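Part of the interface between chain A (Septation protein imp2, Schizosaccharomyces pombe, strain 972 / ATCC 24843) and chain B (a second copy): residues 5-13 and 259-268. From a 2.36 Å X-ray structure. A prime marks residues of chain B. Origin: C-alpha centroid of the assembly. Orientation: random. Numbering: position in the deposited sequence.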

ATOM      1  N   ASP A   5     -47.671  14.540  -9.648  1.00 75.61           N
ATOM      2  CA  ASP A   5     -46.246  14.220  -9.701  1.00 75.12           C
ATOM      3  C   ASP A   5     -45.678  13.858  -8.332  1.00 68.95           C
ATOM      4  O   ASP A   5     -46.168  14.320  -7.300  1.00 68.29           O
ATOM      5  CB  ASP A   5     -45.457  15.392 -10.289  1.00 77.88           C
ATOM      6  CG  ASP A   5     -45.593  15.493 -11.796  1.00 78.79           C
ATOM      7  OD1 ASP A   5     -46.608  15.011 -12.343  1.00 82.63           O
ATOM      8  OD2 ASP A   5     -44.681  16.059 -12.434  1.00 77.20           O
ATOM      9  N   LYS A   6     -44.632  13.036  -8.337  1.00 65.24           N
ATOM     10  CA  LYS A   6     -43.989  12.586  -7.108  1.00 56.36           C
ATOM     11  C   LYS A   6     -42.749  13.422  -6.802  1.00 50.27           C
ATOM     12  O   LYS A   6     -41.625  12.998  -7.067  1.00 46.49           O
ATOM     13  CB  LYS A   6     -43.607  11.110  -7.222  1.00 55.10           C
ATOM     14  CG  LYS A   6     -43.581  10.362  -5.902  1.00 57.34           C
ATOM     15  CD  LYS A   6     -44.947   9.786  -5.576  1.00 60.20           C
ATOM     16  CE  LYS A   6     -44.865   8.795  -4.428  1.00 61.47           C
ATOM     17  NZ  LYS A   6     -46.153   8.083  -4.197  1.00 61.59           N
ATOM     18  N   SER A   7     -42.955  14.609  -6.239  1.00 50.23           N
ATOM     19  CA  SER A   7     -41.856  15.541  -5.998  1.00 52.08           C
ATOM     20  C   SER A   7     -41.930  16.187  -4.619  1.00 46.70           C
ATOM     21  O   SER A   7     -42.917  16.023  -3.902  1.00 46.28           O
ATOM     22  CB  SER A   7     -41.845  16.629  -7.073  1.00 57.57           C
ATOM     23  OG  SER A   7     -43.058  17.362  -7.065  1.00 64.87           O
ATOM     24  N   PHE A   8     -40.883  16.927  -4.256  1.00 42.58           N
ATOM     25  CA  PHE A   8     -40.852  17.657  -2.988  1.00 42.70           C
ATOM     26  C   PHE A   8     -41.981  18.683  -2.920  1.00 42.93           C
ATOM     27  O   PHE A   8     -42.474  19.013  -1.840  1.00 46.71           O
ATOM     28  CB  PHE A   8     -39.507  18.368  -2.792  1.00 40.91           C
ATOM     29  CG  PHE A   8     -38.378  17.459  -2.378  1.00 40.50           C
ATOM     30  CD1 PHE A   8     -38.463  16.085  -2.538  1.00 46.68           C
ATOM     31  CD2 PHE A   8     -37.226  17.989  -1.817  1.00 37.58           C
ATOM     32  CE1 PHE A   8     -37.421  15.261  -2.154  1.00 43.75           C
ATOM     33  CE2 PHE A   8     -36.180  17.168  -1.429  1.00 36.60           C
ATOM     34  CZ  PHE A   8     -36.278  15.805  -1.598  1.00 37.60           C
ATOM     35  N   SER A   9     -42.375  19.187  -4.087  1.00 40.05           N
ATOM     36  CA  SER A   9     -43.408  20.210  -4.192  1.00 40.69           C
ATOM     37  C   SER A   9     -44.744  19.753  -3.623  1.00 44.73           C
ATOM     38  O   SER A   9     -45.457  20.534  -2.997  1.00 52.79           O
ATOM     39  CB  SER A   9     -43.601  20.623  -5.652  1.00 42.34           C
ATOM     40  OG  SER A   9     -42.397  21.108  -6.214  1.00 49.34           O
ATOM     41  N   ASN A  10     -45.078  18.486  -3.845  1.00 42.33           N
ATOM     42  CA  ASN A  10     -46.405  17.983  -3.509  1.00 47.94           C
ATOM     43  C   ASN A  10     -46.452  17.142  -2.241  1.00 47.31           C
ATOM     44  O   ASN A  10     -47.525  16.711  -1.821  1.00 47.43           O
ATOM     45  CB  ASN A  10     -46.962  17.159  -4.673  1.00 51.88           C
ATOM     46  CG  ASN A  10     -47.191  17.990  -5.916  1.00 55.86           C
ATOM     47  OD1 ASN A  10     -47.374  19.205  -5.837  1.00 58.51           O
ATOM     48  ND2 ASN A  10     -47.190  17.340  -7.074  1.00 54.85           N
ATOM     49  N   TYR A  11     -45.298  16.901  -1.630  1.00 45.85           N
ATOM     50  CA  TYR A  11     -45.245  15.950  -0.528  1.00 47.25           C
ATOM     51  C   TYR A  11     -44.522  16.473   0.707  1.00 47.43           C
ATOM     52  O   TYR A  11     -44.176  15.697   1.598  1.00 49.72           O
ATOM     53  CB  TYR A  11     -44.593  14.646  -1.001  1.00 42.80           C
ATOM     54  CG  TYR A  11     -45.492  13.821  -1.898  1.00 44.91           C
ATOM     55  CD1 TYR A  11     -45.610  14.108  -3.252  1.00 47.26           C
ATOM     56  CD2 TYR A  11     -46.229  12.759  -1.388  1.00 45.32           C
ATOM     57  CE1 TYR A  11     -46.436  13.362  -4.073  1.00 49.75           C
ATOM     58  CE2 TYR A  11     -47.056  12.006  -2.203  1.00 47.77           C
ATOM     59  CZ  TYR A  11     -47.155  12.312  -3.545  1.00 49.08           C
ATOM     60  OH  TYR A  11     -47.975  11.568  -4.364  1.00 51.54           O
ATOM     61  N   PHE A  12     -44.306  17.783   0.776  1.00 44.48           N
ATOM     62  CA  PHE A  12     -43.677  18.355   1.959  1.00 43.41           C
ATOM     63  C   PHE A  12     -44.411  19.587   2.458  1.00 46.10           C
ATOM     64  O   PHE A  12     -43.843  20.672   2.561  1.00 48.45           O
ATOM     65  CB  PHE A  12     -42.211  18.676   1.681  1.00 35.74           C
ATOM     66  CG  PHE A  12     -41.326  17.468   1.721  1.00 46.48           C
ATOM     67  CD1 PHE A  12     -40.875  16.968   2.932  1.00 43.06           C
ATOM     68  CD2 PHE A  12     -40.971  16.813   0.555  1.00 45.37           C
ATOM     69  CE1 PHE A  12     -40.070  15.845   2.978  1.00 44.34           C
ATOM     70  CE2 PHE A  12     -40.166  15.690   0.594  1.00 46.41           C
ATOM     71  CZ  PHE A  12     -39.715  15.205   1.807  1.00 44.97           C
ATOM     72  N   TRP A  13     -45.685  19.394   2.778  1.00 46.47           N
ATOM     73  CA  TRP A  13     -46.497  20.443   3.369  1.00 50.75           C
ATOM     74  C   TRP A  13     -46.827  20.083   4.813  1.00 54.37           C
ATOM     75  O   TRP A  13     -45.926  19.829   5.614  1.00 52.87           O
ATOM     76  CB  TRP A  13     -47.769  20.665   2.547  1.00 47.13           C
ATOM     77  CG  TRP A  13     -47.478  21.135   1.153  1.00 43.14           C
ATOM     78  CD1 TRP A  13     -47.333  20.361   0.040  1.00 44.66           C
ATOM     79  CD2 TRP A  13     -47.273  22.489   0.731  1.00 44.81           C
ATOM     80  NE1 TRP A  13     -47.062  21.150  -1.054  1.00 40.01           N
ATOM     81  CE2 TRP A  13     -47.018  22.459  -0.655  1.00 45.74           C
ATOM     82  CE3 TRP A  13     -47.287  23.723   1.388  1.00 42.96           C
ATOM     83  CZ2 TRP A  13     -46.778  23.615  -1.393  1.00 46.99           C
ATOM     84  CZ3 TRP A  13     -47.048  24.868   0.653  1.00 44.11           C
ATOM     85  CH2 TRP A  13     -46.796  24.807  -0.724  1.00 47.46           C
TER
ATOM     86  N   ASP B 259     -34.243   6.116  -5.205  1.00 41.14           N
ATOM     87  CA  ASP B 259     -33.883   6.526  -3.853  1.00 37.36           C
ATOM     88  C   ASP B 259     -34.651   7.773  -3.436  1.00 38.84           C
ATOM     89  O   ASP B 259     -35.137   7.862  -2.308  1.00 38.64           O
ATOM     90  CB  ASP B 259     -32.378   6.772  -3.744  1.00 33.44           C
ATOM     91  CG  ASP B 259     -31.620   5.545  -3.277  1.00 39.63           C
ATOM     92  OD1 ASP B 259     -32.189   4.434  -3.338  1.00 38.34           O
ATOM     93  OD2 ASP B 259     -30.457   5.693  -2.847  1.00 42.73           O
ATOM     94  N   VAL B 260     -34.759   8.729  -4.357  1.00 39.84           N
ATOM     95  CA  VAL B 260     -35.492   9.967  -4.107  1.00 34.32           C
ATOM     96  C   VAL B 260     -36.983   9.678  -3.938  1.00 39.52           C
ATOM     97  O   VAL B 260     -37.635  10.242  -3.062  1.00 37.62           O
ATOM     98  CB  VAL B 260     -35.275  10.988  -5.245  1.00 33.34           C
ATOM     99  CG1 VAL B 260     -36.179  12.198  -5.067  1.00 29.50           C
ATOM    100  CG2 VAL B 260     -33.816  11.419  -5.293  1.00 31.58           C
ATOM    101  N   LEU B 261     -37.508   8.780  -4.768  1.00 47.50           N
ATOM    102  CA  LEU B 261     -38.904   8.362  -4.676  1.00 53.24           C
ATOM    103  C   LEU B 261     -39.197   7.705  -3.327  1.00 56.51           C
ATOM    104  O   LEU B 261     -40.229   7.972  -2.709  1.00 61.10           O
ATOM    105  CB  LEU B 261     -39.248   7.405  -5.823  1.00 61.70           C
ATOM    106  CG  LEU B 261     -40.722   7.125  -6.134  1.00 72.18           C
ATOM    107  CD1 LEU B 261     -40.894   6.821  -7.614  1.00 74.89           C
ATOM    108  CD2 LEU B 261     -41.268   5.975  -5.296  1.00 76.73           C
ATOM    109  N   GLU B 262     -38.291   6.845  -2.873  1.00 54.52           N
ATOM    110  CA  GLU B 262     -38.451   6.179  -1.584  1.00 50.67           C
ATOM    111  C   GLU B 262     -38.223   7.152  -0.435  1.00 49.70           C
ATOM    112  O   GLU B 262     -38.834   7.027   0.626  1.00 50.84           O
ATOM    113  CB  GLU B 262     -37.493   4.994  -1.460  1.00 50.62           C
ATOM    114  CG  GLU B 262     -37.843   3.817  -2.350  1.00 52.75           C
ATOM    115  CD  GLU B 262     -36.904   2.643  -2.155  1.00 52.66           C
ATOM    116  OE1 GLU B 262     -36.053   2.703  -1.241  1.00 49.88           O
ATOM    117  OE2 GLU B 262     -37.017   1.661  -2.918  1.00 51.73           O
ATOM    118  N   PHE B 263     -37.331   8.114  -0.653  1.00 46.25           N
ATOM    119  CA  PHE B 263     -37.064   9.148   0.336  1.00 39.43           C
ATOM    120  C   PHE B 263     -38.315   9.983   0.569  1.00 43.53           C
ATOM    121  O   PHE B 263     -38.690  10.264   1.709  1.00 47.87           O
ATOM    122  CB  PHE B 263     -35.904  10.040  -0.114  1.00 35.59           C
ATOM    123  CG  PHE B 263     -35.627  11.184   0.815  1.00 33.66           C
ATOM    124  CD1 PHE B 263     -34.783  11.021   1.900  1.00 32.69           C
ATOM    125  CD2 PHE B 263     -36.210  12.425   0.606  1.00 34.90           C
ATOM    126  CE1 PHE B 263     -34.527  12.069   2.761  1.00 38.37           C
ATOM    127  CE2 PHE B 263     -35.959  13.477   1.462  1.00 37.92           C
ATOM    128  CZ  PHE B 263     -35.116  13.299   2.542  1.00 41.21           C
ATOM    129  N   ILE B 264     -38.954  10.382  -0.525  1.00 43.48           N
ATOM    130  CA  ILE B 264     -40.193  11.141  -0.457  1.00 45.72           C
ATOM    131  C   ILE B 264     -41.255  10.348   0.297  1.00 52.55           C
ATOM    132  O   ILE B 264     -41.896  10.873   1.205  1.00 57.93           O
ATOM    133  CB  ILE B 264     -40.706  11.504  -1.864  1.00 43.08           C
ATOM    134  CG1 ILE B 264     -39.779  12.534  -2.514  1.00 40.20           C
ATOM    135  CG2 ILE B 264     -42.126  12.047  -1.795  1.00 46.11           C
ATOM    136  CD1 ILE B 264     -40.161  12.903  -3.933  1.00 36.68           C
ATOM    137  N   ASP B 265     -41.416   9.079  -0.067  1.00 51.64           N
ATOM    138  CA  ASP B 265     -42.401   8.206   0.567  1.00 52.35           C
ATOM    139  C   ASP B 265     -42.193   8.083   2.072  1.00 53.97           C
ATOM    140  O   ASP B 265     -43.153   8.055   2.840  1.00 59.26           O
ATOM    141  CB  ASP B 265     -42.365   6.816  -0.068  1.00 50.45           C
ATOM    142  CG  ASP B 265     -43.018   6.783  -1.430  1.00 49.85           C
ATOM    143  OD1 ASP B 265     -43.927   7.604  -1.669  1.00 51.42           O
ATOM    144  OD2 ASP B 265     -42.628   5.935  -2.260  1.00 55.16           O
ATOM    145  N   ALA B 266     -40.934   8.009   2.488  1.00 51.64           N
ATOM    146  CA  ALA B 266     -40.609   7.814   3.893  1.00 46.52           C
ATOM    147  C   ALA B 266     -40.684   9.112   4.689  1.00 44.99           C
ATOM    148  O   ALA B 266     -41.082   9.108   5.853  1.00 42.19           O
ATOM    149  CB  ALA B 266     -39.224   7.197   4.031  1.00 38.12           C
ATOM    150  N   LYS B 267     -40.307  10.218   4.058  1.00 47.47           N
ATOM    151  CA  LYS B 267     -40.140  11.476   4.778  1.00 51.01           C
ATOM    152  C   LYS B 267     -41.265  12.489   4.549  1.00 51.07           C
ATOM    153  O   LYS B 267     -41.248  13.572   5.135  1.00 46.02           O
ATOM    154  CB  LYS B 267     -38.800  12.111   4.397  1.00 50.90           C
ATOM    155  CG  LYS B 267     -37.590  11.226   4.658  1.00 56.54           C
ATOM    156  CD  LYS B 267     -37.295  11.095   6.144  1.00 62.25           C
ATOM    157  CE  LYS B 267     -35.985  10.353   6.373  1.00 67.95           C
ATOM    158  NZ  LYS B 267     -35.580  10.325   7.806  1.00 71.04           N
ATOM    159  N   SER B 268     -42.236  12.138   3.708  1.00 53.31           N
ATOM    160  CA  SER B 268     -43.331  13.049   3.371  1.00 50.77           C
ATOM    161  C   SER B 268     -44.059  13.554   4.610  1.00 47.35           C
ATOM    162  O   SER B 268     -44.399  12.778   5.502  1.00 52.39           O
ATOM    163  CB  SER B 268     -44.332  12.370   2.435  1.00 52.52           C
ATOM    164  OG  SER B 268     -45.341  13.279   2.032  1.00 53.30           O
TER

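How does the chain A segment begin its contact with the helix of chain B? Lys6 CA is 7.0 Å from Leu261′ CA and Tyr11 CA is 5.2 Å from Ser268′ CA, so the register advances in the same direction in both chains and the backbones are closer at the Tyr11 end. Lys6 directs its CA-to-CB bond toward the helix, and its NZ lies 3.4 Å from Asp265′ OD1, a salt bridge pairing opposite charges at an exposed margin. Nearer the backbone, Lys6 CG makes an apolar contact 4.3 Å from Leu261′ CG, and the Ile264′ CD1 methyl abuts the Lys6 carbonyl, 3.5 Å from Lys6 O.

What fills the center? Ile264′, with the largest covered area of any residue here, is met by Phe8, Tyr11 and Phe12. Phe8 CE1 approaches Ile264′ CG1 at 3.6 Å, edge-on, while Phe8 CZ lies 3.9 Å from Phe263′ CE2.

What meets the end of the helix? Tyr11 CB rests 3.7 Å from Ile264′ CG2, and the Tyr11 backbone supplies the acceptor for the one hydrogen bond between the stretches: Ser268′ OG donates to Tyr11 O at 2.7 Å. Ser268′ has just left helical geometry, and its CA also lies 3.3 Å from Tyr11 O, a CA-H...O contact.

What does Phe12 add? Its ring extends the apolar cluster, with Phe12 CZ 4.1 Å from Phe263′ CE2, and Phe12 CE1 comes 3.3 Å from Lys267′ O near the helix end.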